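Local coordinates for protein KmHsv2 (Kluyveromyces marxianus, PDB 3VU4) that probably binds membrane phosphoinositides as a seven-bladed beta-propeller of the PROPPIN type, akin to the autophagy protein Atg18, at residues Lys199-Asn204 with Val210-Gln215; Leu255-Asp260 with His265-Phe270; Asp260-His265 with Arg307-Ala312; Ser294-Lys299 with Phe332-Asp337. All blocks are in the same frame, centred on the assembly; numbering follows the deposited sequence.

Interaction 1 of 4, residues Lys199-Asn204 with Val210-Gln215; sequences KMVRLN and VATCSQ. With SO4 (sulfate ion), chain E.
Lys-199 to Leu-203 and Val-210 to Ser-214 pair as a beta hairpin, the first two strands of the fifth propeller blade in chain order. The strands run antiparallel, at 166°. Arg-202 and Ala-211 form a hydrogen-bonded pair, with Arg-202 N 2.7 Å from Ala-211 O. At the far end Lys-199 N donates to Cys-213 O (2.8 Å). The bond from Cys-213 N to Met-200 O is weak.

Val-201, Leu-203, Val-210 and Thr-212 share one face. There Leu-203 CD2 rests on Val-210 CB (3.9 Å), and the methyls Val-201 CG1 and Thr-212 CG2 meet. Thr-212 OG1 is hydrogen-bonded to His-194 NE2. On the other face Met-200 CG lies beside Cys-213 SG (3.8 Å). Met-200 SD sits over one face of the Arg-202 guanidinium, toward its rim. This guanidinium also pairs with Asp-245.

Lys-199 CG stands anti to the backbone N (chi1 180°) and the chain bends at chi2. This sets Lys-199 CD beside Gln-215 OE1 (3.5 Å), and the two side chains cross at about a right angle. With an alanine here, the Gln-215 amide would probably lose the methylenes it leans on and be freer to turn.

Ser-214 OG donates to O3 of a sulfate (3.2 Å), an ion probably from the crystallisation liquor. His-194, Thr-195, Asn-196 and Arg-221 also bind it. The hairpin thus supplies a hydroxyl to an anion pocket, consistent with a phosphoinositide phosphate site as in other PROPPINs.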
# COMPACT_ATOMS: atom_id res chain seq x y z
N LYS A 199 4.80 11.45 5.29
CA LYS A 199 5.58 10.23 5.14
C LYS A 199 5.01 9.39 4.01
O LYS A 199 5.75 8.97 3.11
CB LYS A 199 5.56 9.44 6.45
CG LYS A 199 6.34 8.13 6.41
CD LYS A 199 7.77 8.36 5.95
CE LYS A 199 8.58 7.09 6.05
NZ LYS A 199 9.87 7.26 5.31
N MET A 200 3.71 9.14 4.05
CA MET A 200 3.03 8.35 3.02
C MET A 200 1.52 8.52 3.14
O MET A 200 1.02 8.91 4.20
CB MET A 200 3.36 6.87 3.16
CG MET A 200 2.91 6.27 4.48
SD MET A 200 3.19 4.50 4.56
CE MET A 200 4.82 4.49 5.25
N VAL A 201 0.80 8.25 2.06
CA VAL A 201 -0.66 8.33 2.09
C VAL A 201 -1.22 7.02 1.58
O VAL A 201 -0.61 6.35 0.76
CB VAL A 201 -1.21 9.51 1.24
CG1 VAL A 201 -0.64 10.84 1.76
CG2 VAL A 201 -0.91 9.32 -0.22
N ARG A 202 -2.38 6.63 2.10
CA ARG A 202 -2.97 5.36 1.71
C ARG A 202 -4.48 5.41 1.53
O ARG A 202 -5.22 5.82 2.43
CB ARG A 202 -2.62 4.30 2.75
CG ARG A 202 -1.13 3.96 2.82
CD ARG A 202 -0.73 3.04 1.68
NE ARG A 202 0.66 2.58 1.81
CZ ARG A 202 1.73 3.30 1.48
NH1 ARG A 202 1.60 4.53 1.00
NH2 ARG A 202 2.94 2.80 1.67
N LEU A 203 -4.93 5.00 0.34
CA LEU A 203 -6.34 4.95 0.01
C LEU A 203 -6.91 3.60 0.45
O LEU A 203 -6.21 2.59 0.40
CB LEU A 203 -6.53 5.09 -1.50
CG LEU A 203 -6.27 6.46 -2.13
CD1 LEU A 203 -6.29 6.33 -3.65
CD2 LEU A 203 -7.32 7.45 -1.66
N ASN A 204 -8.16 3.60 0.91
CA ASN A 204 -8.79 2.35 1.30
C ASN A 204 -9.35 1.70 0.02
O ASN A 204 -9.36 2.33 -1.04
CB ASN A 204 -9.87 2.58 2.38
CG ASN A 204 -11.03 3.46 1.90
OD1 ASN A 204 -10.96 4.12 0.86
ND2 ASN A 204 -12.10 3.48 2.69
N VAL A 210 -8.77 8.28 2.84
CA VAL A 210 -7.32 8.26 2.65
C VAL A 210 -6.64 8.45 4.00
O VAL A 210 -6.98 9.36 4.74
CB VAL A 210 -6.86 9.35 1.66
CG1 VAL A 210 -7.24 10.73 2.19
CG2 VAL A 210 -5.37 9.24 1.45
N ALA A 211 -5.69 7.57 4.32
CA ALA A 211 -4.98 7.67 5.59
C ALA A 211 -3.63 8.33 5.36
O ALA A 211 -2.94 8.04 4.37
CB ALA A 211 -4.78 6.28 6.20
N THR A 212 -3.25 9.24 6.26
CA THR A 212 -1.98 9.94 6.13
C THR A 212 -1.19 9.92 7.42
O THR A 212 -1.72 9.72 8.51
CB THR A 212 -2.18 11.43 5.71
OG1 THR A 212 -2.73 12.17 6.81
CG2 THR A 212 -3.11 11.53 4.52
N CYS A 213 0.11 10.13 7.30
CA CYS A 213 0.97 10.19 8.46
C CYS A 213 2.20 10.96 8.06
O CYS A 213 2.62 10.89 6.90
CB CYS A 213 1.35 8.79 8.94
SG CYS A 213 2.43 7.92 7.84
N SER A 214 2.77 11.72 8.99
CA SER A 214 3.96 12.48 8.68
C SER A 214 5.21 11.76 9.16
O SER A 214 5.13 10.68 9.75
CB SER A 214 3.90 13.87 9.32
OG SER A 214 3.90 13.81 10.71
N GLN A 215 6.36 12.39 8.88
CA GLN A 215 7.69 11.89 9.24
C GLN A 215 7.88 12.05 10.74
O GLN A 215 7.75 13.16 11.27
CB GLN A 215 8.77 12.72 8.50
CG GLN A 215 8.68 12.85 6.94
CD GLN A 215 9.32 11.68 6.11
OE1 GLN A 215 10.10 10.86 6.64
NE2 GLN A 215 9.00 11.64 4.81
S SO4 E . 1.88 16.76 12.25
O1 SO4 E . 0.66 17.38 11.71
O2 SO4 E . 1.60 15.34 12.55
O3 SO4 E . 2.97 16.83 11.26
O4 SO4 E . 2.29 17.48 13.47
O HOH W 1 8.54 10.40 2.31

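Interaction 2 of 4, residues Leu255-Asp260 with His265-Phe270; sequences LAVVSD and HVFEIF
Val-257 and Phe-267 meet on one face of a beta hairpin, the second and third strands of the sixth propeller blade. Val-257 CG2 comes to the edge of the Phe-267 ring, near its plane, 3.9 Å from CE2. Phe-267 CG lies anti to its own carbonyl carbon (chi1 -65°), which leaves the CD2-CE2 side of the ring next to the valine. The ring also meets that of Phe-234, on the last strand of the fifth blade.

Leu-255 lies on the same face. Leu-255 CB packs against Ile-269 CD1 (3.8 Å), an atom reaching back from just beyond the strand. Both of these residues also touch Trp-248 on the first strand of the blade.

His-265 continues this face toward the turn. Ser-259 OG lies at the edge of the His-265 imidazole, 4.4 Å from its NE2. The other ring nitrogen, ND1, is close to the side chain of Asn-297 on the outer strand.

Ala-256 and Val-266 occupy the opposite face as a non-hydrogen-bonded pair, where Ala-256 packs on Ile-311 and Trp-313 of the seventh blade.

The backbone holds the register with two reciprocal pairs of bonds. Leu-255 and Phe-267 exchange one pair, and Val-257 and His-265 the other. The straightest bond runs from Phe-267 N to Leu-255 O, 2.7 Å long with 168° at the hydrogen.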
# COMPACT_ATOMS: atom_id res chain seq x y z
N LEU A 255 -6.87 -0.40 10.13
CA LEU A 255 -5.68 0.11 9.48
C LEU A 255 -4.47 -0.53 10.17
O LEU A 255 -4.35 -0.47 11.40
CB LEU A 255 -5.65 1.63 9.65
CG LEU A 255 -4.67 2.47 8.87
CD1 LEU A 255 -4.82 2.20 7.39
CD2 LEU A 255 -4.93 3.92 9.19
N ALA A 256 -3.60 -1.17 9.39
CA ALA A 256 -2.40 -1.80 9.96
C ALA A 256 -1.19 -0.94 9.64
O ALA A 256 -1.06 -0.41 8.53
CB ALA A 256 -2.19 -3.21 9.40
N VAL A 257 -0.32 -0.78 10.62
CA VAL A 257 0.90 -0.01 10.46
C VAL A 257 2.08 -0.82 10.98
O VAL A 257 1.99 -1.47 12.03
CB VAL A 257 0.83 1.33 11.26
CG1 VAL A 257 2.17 2.07 11.17
CG2 VAL A 257 -0.27 2.20 10.71
N VAL A 258 3.18 -0.80 10.23
CA VAL A 258 4.39 -1.49 10.65
C VAL A 258 5.46 -0.41 10.77
O VAL A 258 5.64 0.37 9.84
CB VAL A 258 4.86 -2.53 9.62
CG1 VAL A 258 6.17 -3.16 10.07
CG2 VAL A 258 3.83 -3.60 9.45
N SER A 259 6.15 -0.35 11.91
CA SER A 259 7.22 0.63 12.11
C SER A 259 8.56 -0.06 11.88
O SER A 259 8.61 -1.28 11.74
CB SER A 259 7.18 1.16 13.54
OG SER A 259 7.53 0.12 14.44
N ASP A 260 9.66 0.70 11.83
CA ASP A 260 10.95 0.04 11.63
C ASP A 260 11.51 -0.55 12.92
O ASP A 260 12.64 -1.02 12.95
CB ASP A 260 11.99 0.97 10.97
CG ASP A 260 12.26 2.22 11.76
OD1 ASP A 260 12.06 2.22 12.99
OD2 ASP A 260 12.69 3.21 11.13
N HIS A 265 0.93 -2.68 14.29
CA HIS A 265 -0.14 -2.01 15.04
C HIS A 265 -1.42 -1.99 14.20
O HIS A 265 -1.37 -1.88 12.97
CB HIS A 265 0.23 -0.56 15.35
CG HIS A 265 1.57 -0.40 16.00
ND1 HIS A 265 1.77 -0.50 17.36
CD2 HIS A 265 2.79 -0.12 15.47
CE1 HIS A 265 3.04 -0.30 17.64
NE2 HIS A 265 3.68 -0.07 16.51
N VAL A 266 -2.56 -2.08 14.87
CA VAL A 266 -3.83 -2.04 14.17
C VAL A 266 -4.70 -0.95 14.78
O VAL A 266 -4.85 -0.90 16.00
CB VAL A 266 -4.58 -3.38 14.27
CG1 VAL A 266 -5.98 -3.23 13.68
CG2 VAL A 266 -3.79 -4.46 13.53
N PHE A 267 -5.22 -0.07 13.93
CA PHE A 267 -6.10 1.01 14.38
C PHE A 267 -7.49 0.72 13.83
O PHE A 267 -7.64 0.15 12.74
CB PHE A 267 -5.58 2.36 13.87
CG PHE A 267 -4.25 2.74 14.43
CD1 PHE A 267 -4.16 3.36 15.67
CD2 PHE A 267 -3.08 2.44 13.74
CE1 PHE A 267 -2.91 3.68 16.21
CE2 PHE A 267 -1.84 2.76 14.28
CZ PHE A 267 -1.75 3.38 15.51
N GLU A 268 -8.51 1.12 14.58
CA GLU A 268 -9.88 0.85 14.15
C GLU A 268 -10.64 2.07 13.65
O GLU A 268 -10.84 3.03 14.40
CB GLU A 268 -10.63 0.20 15.32
CG GLU A 268 -12.14 0.03 15.12
CD GLU A 268 -12.80 -0.62 16.32
OE1 GLU A 268 -12.75 -1.86 16.43
OE2 GLU A 268 -13.36 0.11 17.16
N ILE A 269 -11.05 2.04 12.38
CA ILE A 269 -11.82 3.14 11.79
C ILE A 269 -13.31 2.99 12.18
O ILE A 269 -13.98 3.97 12.52
CB ILE A 269 -11.66 3.17 10.25
CG1 ILE A 269 -10.33 3.84 9.88
CG2 ILE A 269 -12.81 3.94 9.61
CD1 ILE A 269 -9.10 3.01 10.19
N PHE A 270 -13.82 1.77 12.11
CA PHE A 270 -15.20 1.52 12.53
C PHE A 270 -15.29 0.06 12.97
O PHE A 270 -14.55 -0.78 12.45
CB PHE A 270 -16.20 1.84 11.40
CG PHE A 270 -16.21 0.86 10.25
CD1 PHE A 270 -16.86 -0.36 10.37
CD2 PHE A 270 -15.63 1.20 9.03
CE1 PHE A 270 -16.94 -1.24 9.28
CE2 PHE A 270 -15.70 0.33 7.93
CZ PHE A 270 -16.36 -0.89 8.07

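Interaction 3 of 4, residues Asp260-His265 with Arg307-Ala312; sequences DKWTLH and RGCKIA
Trp-262 reaches from the hairpin turn of the sixth propeller blade to Gly-308 and Cys-309, at the start of the seventh. The contact has no hydrogen bond and is carried by the indole.

The apolar part is made by the six-membered ring. Trp-262 CH2 lies 3.7 Å from Gly-308 CA. The sulfur-aromatic part comes from Cys-309. Cys-309 SG sits at the edge of the indole, near the ring plane, 3.9 Å from Trp-262 CZ3 and 76° off the ring normal. The polar neighbour is Arg-307 O, also at the ring edge and 3.9 Å from Trp-262 CH2.

The backbone at Trp-262 has a positive phi (65°), as suits a tight turn. Its CG lies anti to the carbonyl carbon, and from there the indole extends to Gly-308 and Cys-309. An alanine in its place would probably open a gap beside Gly-308 and take the indole edge away from the Cys-309 thiol.

Strands surround both residues. Trp-262 also touches Val-244 on strand 243-248. Cys-309 packs on Val-258 of strand 254-259 and on Val-321 and Trp-323 of strand 318-323. The indole thus bridges the sixth and seventh blades, just ahead of strand 310-313.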
# COMPACT_ATOMS: atom_id res chain seq x y z
N ASP A 260 9.66 0.70 11.83
CA ASP A 260 10.95 0.04 11.63
C ASP A 260 11.51 -0.55 12.92
O ASP A 260 12.64 -1.02 12.95
CB ASP A 260 11.99 0.97 10.97
CG ASP A 260 12.26 2.22 11.76
OD1 ASP A 260 12.06 2.22 12.99
OD2 ASP A 260 12.69 3.21 11.13
N LYS A 261 10.71 -0.51 13.98
CA LYS A 261 11.11 -1.14 15.24
C LYS A 261 10.57 -2.56 15.02
O LYS A 261 10.77 -3.46 15.83
CB LYS A 261 10.41 -0.48 16.43
N TRP A 262 9.89 -2.73 13.89
CA TRP A 262 9.28 -3.98 13.46
C TRP A 262 8.15 -4.42 14.38
O TRP A 262 8.08 -5.57 14.84
CB TRP A 262 10.36 -5.06 13.30
CG TRP A 262 11.47 -4.55 12.43
CD1 TRP A 262 12.77 -4.37 12.79
CD2 TRP A 262 11.35 -4.03 11.10
NE1 TRP A 262 13.46 -3.75 11.78
CE2 TRP A 262 12.61 -3.53 10.72
CE3 TRP A 262 10.29 -3.92 10.18
CZ2 TRP A 262 12.86 -2.94 9.48
CZ3 TRP A 262 10.53 -3.33 8.94
CH2 TRP A 262 11.81 -2.85 8.61
N THR A 263 7.26 -3.48 14.65
CA THR A 263 6.10 -3.72 15.47
C THR A 263 4.86 -3.46 14.62
O THR A 263 4.76 -2.44 13.93
CB THR A 263 6.09 -2.80 16.67
OG1 THR A 263 7.24 -3.07 17.47
CG2 THR A 263 4.85 -3.03 17.50
N LEU A 264 3.93 -4.41 14.64
CA LEU A 264 2.70 -4.29 13.87
C LEU A 264 1.61 -3.72 14.78
O LEU A 264 1.42 -4.19 15.90
CB LEU A 264 2.31 -5.67 13.33
CG LEU A 264 1.06 -5.79 12.46
CD1 LEU A 264 1.18 -4.87 11.26
CD2 LEU A 264 0.87 -7.25 12.03
N HIS A 265 0.93 -2.68 14.29
CA HIS A 265 -0.14 -2.01 15.04
C HIS A 265 -1.42 -1.99 14.20
O HIS A 265 -1.37 -1.88 12.97
CB HIS A 265 0.23 -0.56 15.35
CG HIS A 265 1.57 -0.40 16.00
ND1 HIS A 265 1.77 -0.50 17.36
CD2 HIS A 265 2.79 -0.12 15.47
CE1 HIS A 265 3.04 -0.30 17.64
NE2 HIS A 265 3.68 -0.07 16.51
N ARG A 307 15.60 -5.35 5.70
CA ARG A 307 15.70 -4.19 4.84
C ARG A 307 14.42 -3.40 5.15
O ARG A 307 14.46 -2.35 5.79
CB ARG A 307 15.72 -4.60 3.37
CG ARG A 307 16.99 -5.33 2.97
CD ARG A 307 16.93 -5.73 1.50
NE ARG A 307 17.83 -6.85 1.22
CZ ARG A 307 17.69 -7.66 0.18
NH1 ARG A 307 16.69 -7.48 -0.69
NH2 ARG A 307 18.54 -8.67 0.01
N GLY A 308 13.30 -3.95 4.72
CA GLY A 308 12.02 -3.32 4.98
C GLY A 308 10.96 -4.37 4.80
O GLY A 308 11.22 -5.55 5.00
N CYS A 309 9.75 -3.96 4.42
CA CYS A 309 8.68 -4.91 4.18
C CYS A 309 7.47 -4.18 3.63
O CYS A 309 7.45 -2.95 3.57
CB CYS A 309 8.29 -5.66 5.46
SG CYS A 309 7.51 -4.67 6.79
N LYS A 310 6.49 -4.96 3.19
CA LYS A 310 5.24 -4.44 2.66
C LYS A 310 4.15 -5.33 3.20
O LYS A 310 4.34 -6.55 3.28
CB LYS A 310 5.22 -4.46 1.12
CG LYS A 310 6.17 -3.44 0.54
CD LYS A 310 5.99 -3.21 -0.95
CE LYS A 310 6.98 -2.14 -1.39
NZ LYS A 310 6.94 -1.86 -2.84
N ILE A 311 3.03 -4.74 3.59
CA ILE A 311 1.94 -5.53 4.14
C ILE A 311 0.70 -5.41 3.27
O ILE A 311 0.59 -4.50 2.45
CB ILE A 311 1.64 -5.12 5.60
CG1 ILE A 311 1.06 -3.71 5.66
CG2 ILE A 311 2.94 -5.12 6.41
CD1 ILE A 311 0.97 -3.15 7.06
N ALA A 312 -0.22 -6.34 3.45
CA ALA A 312 -1.46 -6.32 2.69
C ALA A 312 -2.51 -7.17 3.37
O ALA A 312 -2.24 -8.31 3.76
CB ALA A 312 -1.21 -6.83 1.27

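Interaction 4 of 4, residues Ser294-Lys299 with Phe332-Asp337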
# COMPACT_ATOMS: atom_id res chain seq x y z
N SER A 294 -3.72 2.34 19.19
CA SER A 294 -3.69 1.03 18.57
C SER A 294 -4.51 -0.02 19.34
O SER A 294 -4.50 -0.04 20.57
CB SER A 294 -2.23 0.56 18.48
OG SER A 294 -2.15 -0.77 18.00
N LEU A 295 -5.19 -0.89 18.61
CA LEU A 295 -5.99 -1.95 19.22
C LEU A 295 -5.08 -3.02 19.80
O LEU A 295 -5.36 -3.60 20.84
CB LEU A 295 -6.89 -2.60 18.17
CG LEU A 295 -8.39 -2.34 18.30
CD1 LEU A 295 -8.65 -0.87 18.58
CD2 LEU A 295 -9.07 -2.80 17.01
N CYS A 296 -3.98 -3.28 19.10
CA CYS A 296 -3.02 -4.28 19.52
C CYS A 296 -1.66 -3.99 18.90
O CYS A 296 -1.58 -3.43 17.81
CB CYS A 296 -3.49 -5.68 19.10
SG CYS A 296 -4.04 -5.80 17.38
N ASN A 297 -0.60 -4.36 19.61
CA ASN A 297 0.76 -4.13 19.16
C ASN A 297 1.53 -5.44 19.18
O ASN A 297 1.86 -5.96 20.24
CB ASN A 297 1.44 -3.12 20.07
CG ASN A 297 0.60 -1.87 20.27
OD1 ASN A 297 0.19 -1.22 19.30
ND2 ASN A 297 0.34 -1.51 21.53
N PHE A 298 1.82 -5.95 17.99
CA PHE A 298 2.53 -7.21 17.86
C PHE A 298 3.98 -7.01 17.43
O PHE A 298 4.25 -6.30 16.47
CB PHE A 298 1.79 -8.07 16.84
CG PHE A 298 2.33 -9.45 16.69
CD1 PHE A 298 1.84 -10.49 17.48
CD2 PHE A 298 3.28 -9.73 15.71
CE1 PHE A 298 2.29 -11.78 17.29
CE2 PHE A 298 3.74 -11.03 15.52
CZ PHE A 298 3.25 -12.06 16.30
N LYS A 299 4.91 -7.63 18.14
CA LYS A 299 6.32 -7.51 17.79
C LYS A 299 6.72 -8.60 16.80
O LYS A 299 6.63 -9.79 17.08
CB LYS A 299 7.19 -7.58 19.05
CG LYS A 299 6.93 -6.40 20.00
CD LYS A 299 7.93 -6.33 21.14
CE LYS A 299 7.66 -5.10 22.02
NZ LYS A 299 8.62 -4.98 23.16
N PHE A 332 -0.82 -13.22 9.07
CA PHE A 332 -1.27 -12.93 10.43
C PHE A 332 -2.78 -12.81 10.54
O PHE A 332 -3.47 -12.47 9.58
CB PHE A 332 -0.61 -11.64 10.95
CG PHE A 332 0.89 -11.68 10.97
CD1 PHE A 332 1.62 -11.48 9.80
CD2 PHE A 332 1.58 -11.94 12.15
CE1 PHE A 332 3.03 -11.53 9.80
CE2 PHE A 332 2.98 -12.00 12.17
CZ PHE A 332 3.71 -11.79 10.99
N LYS A 333 -3.30 -13.09 11.73
CA LYS A 333 -4.74 -13.01 11.97
C LYS A 333 -4.98 -12.07 13.15
O LYS A 333 -4.28 -12.13 14.17
CB LYS A 333 -5.27 -14.41 12.29
CG LYS A 333 -6.52 -14.85 11.52
CD LYS A 333 -7.80 -14.30 12.14
CE LYS A 333 -8.99 -15.22 11.85
NZ LYS A 333 -9.35 -15.32 10.40
N VAL A 334 -5.95 -11.17 13.00
CA VAL A 334 -6.31 -10.24 14.06
C VAL A 334 -7.59 -10.80 14.66
O VAL A 334 -8.59 -10.97 13.97
CB VAL A 334 -6.55 -8.82 13.51
CG1 VAL A 334 -6.84 -7.87 14.64
CG2 VAL A 334 -5.32 -8.35 12.74
N VAL A 335 -7.55 -11.09 15.96
CA VAL A 335 -8.69 -11.69 16.64
C VAL A 335 -9.03 -11.05 17.98
O VAL A 335 -8.14 -10.68 18.74
CB VAL A 335 -8.41 -13.18 16.88
CG1 VAL A 335 -9.60 -13.84 17.56
CG2 VAL A 335 -8.06 -13.86 15.57
N PHE A 336 -10.32 -10.94 18.27
CA PHE A 336 -10.74 -10.38 19.54
C PHE A 336 -10.95 -11.50 20.55
O PHE A 336 -11.67 -12.47 20.29
CB PHE A 336 -12.04 -9.57 19.43
CG PHE A 336 -12.34 -8.75 20.67
CD1 PHE A 336 -11.62 -7.59 20.94
CD2 PHE A 336 -13.28 -9.20 21.60
CE1 PHE A 336 -11.83 -6.87 22.12
CE2 PHE A 336 -13.49 -8.49 22.79
CZ PHE A 336 -12.77 -7.33 23.05
N ASP A 337 -10.31 -11.36 21.71
CA ASP A 337 -10.39 -12.32 22.79
C ASP A 337 -11.33 -11.73 23.85
O ASP A 337 -10.94 -10.80 24.57
CB ASP A 337 -9.00 -12.50 23.38
CG ASP A 337 -8.91 -13.66 24.34
OD1 ASP A 337 -8.81 -14.80 23.86
OD2 ASP A 337 -8.94 -13.43 25.57
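Phe-298 and Phe-332 form the centre of this contact between the sixth and seventh propeller blades. Their rings make an offset edge-to-face pair, with the edge of Phe-332 turned toward the face of Phe-298. The planes stand at 72° and the centroids are 5.6 Å apart. The nearest atoms are Phe-298 CE2 and Phe-332 CE2, at 3.6 Å. Phe-298 CG lies anti to the backbone N (chi1 -175°), and this carries its ring across toward the other strand.

Further along, Cys-296 SG approaches Val-334 CG1 at 4.4 Å. It is a looser apolar touch. No hydrogen bond joins the two segments. The CA atoms of Cys-296 and Val-334 are 8.7 Å apart, so these strands pack through their side chains and do not pair.

Each strand is held within its own blade. Backbone hydrogen bonds join Phe-298 to Leu-264 and Phe-332 to Leu-319. Strand 296-299 is the outer strand of its sheet. Cys-296 N makes a weak hydrogen bond to Ser-294 OG (3.3 Å).

The residues around the touching side chains are mostly apolar. Phe-332 packs on Val-321 and Leu-300. Cys-296 touches Val-266 and Ile-345, and Val-334 touches Trp-343.

The chemistry is that of a hydrophobic seam between blades. The ring pair brings the weakly positive C-H edge of one phenylalanine to the electron-rich face of the other, and the remaining contact probably rests on apolar packing.

Overall arrangement
Following the chain, interaction 1 closes a hairpin in the fifth blade. Interaction 2 follows in series and closes another in the sixth. The two touch where Ala-211 CB meets Leu-255 CD2 at 3.8 Å. Interaction 3 starts in the turn of that second hairpin, shares Asp-260 and His-265 with interaction 2 and crosses it along the chain. It closes a loop of 41 residues to the residues just ahead of the first strand of the seventh blade. Interaction 4 opens inside that loop and ends beyond it, so interactions 3 and 4 also cross. Together interactions 3 and 4 tie the sixth blade to the seventh, one beside the start of strand 310-313 and one farther from the centre of the chain.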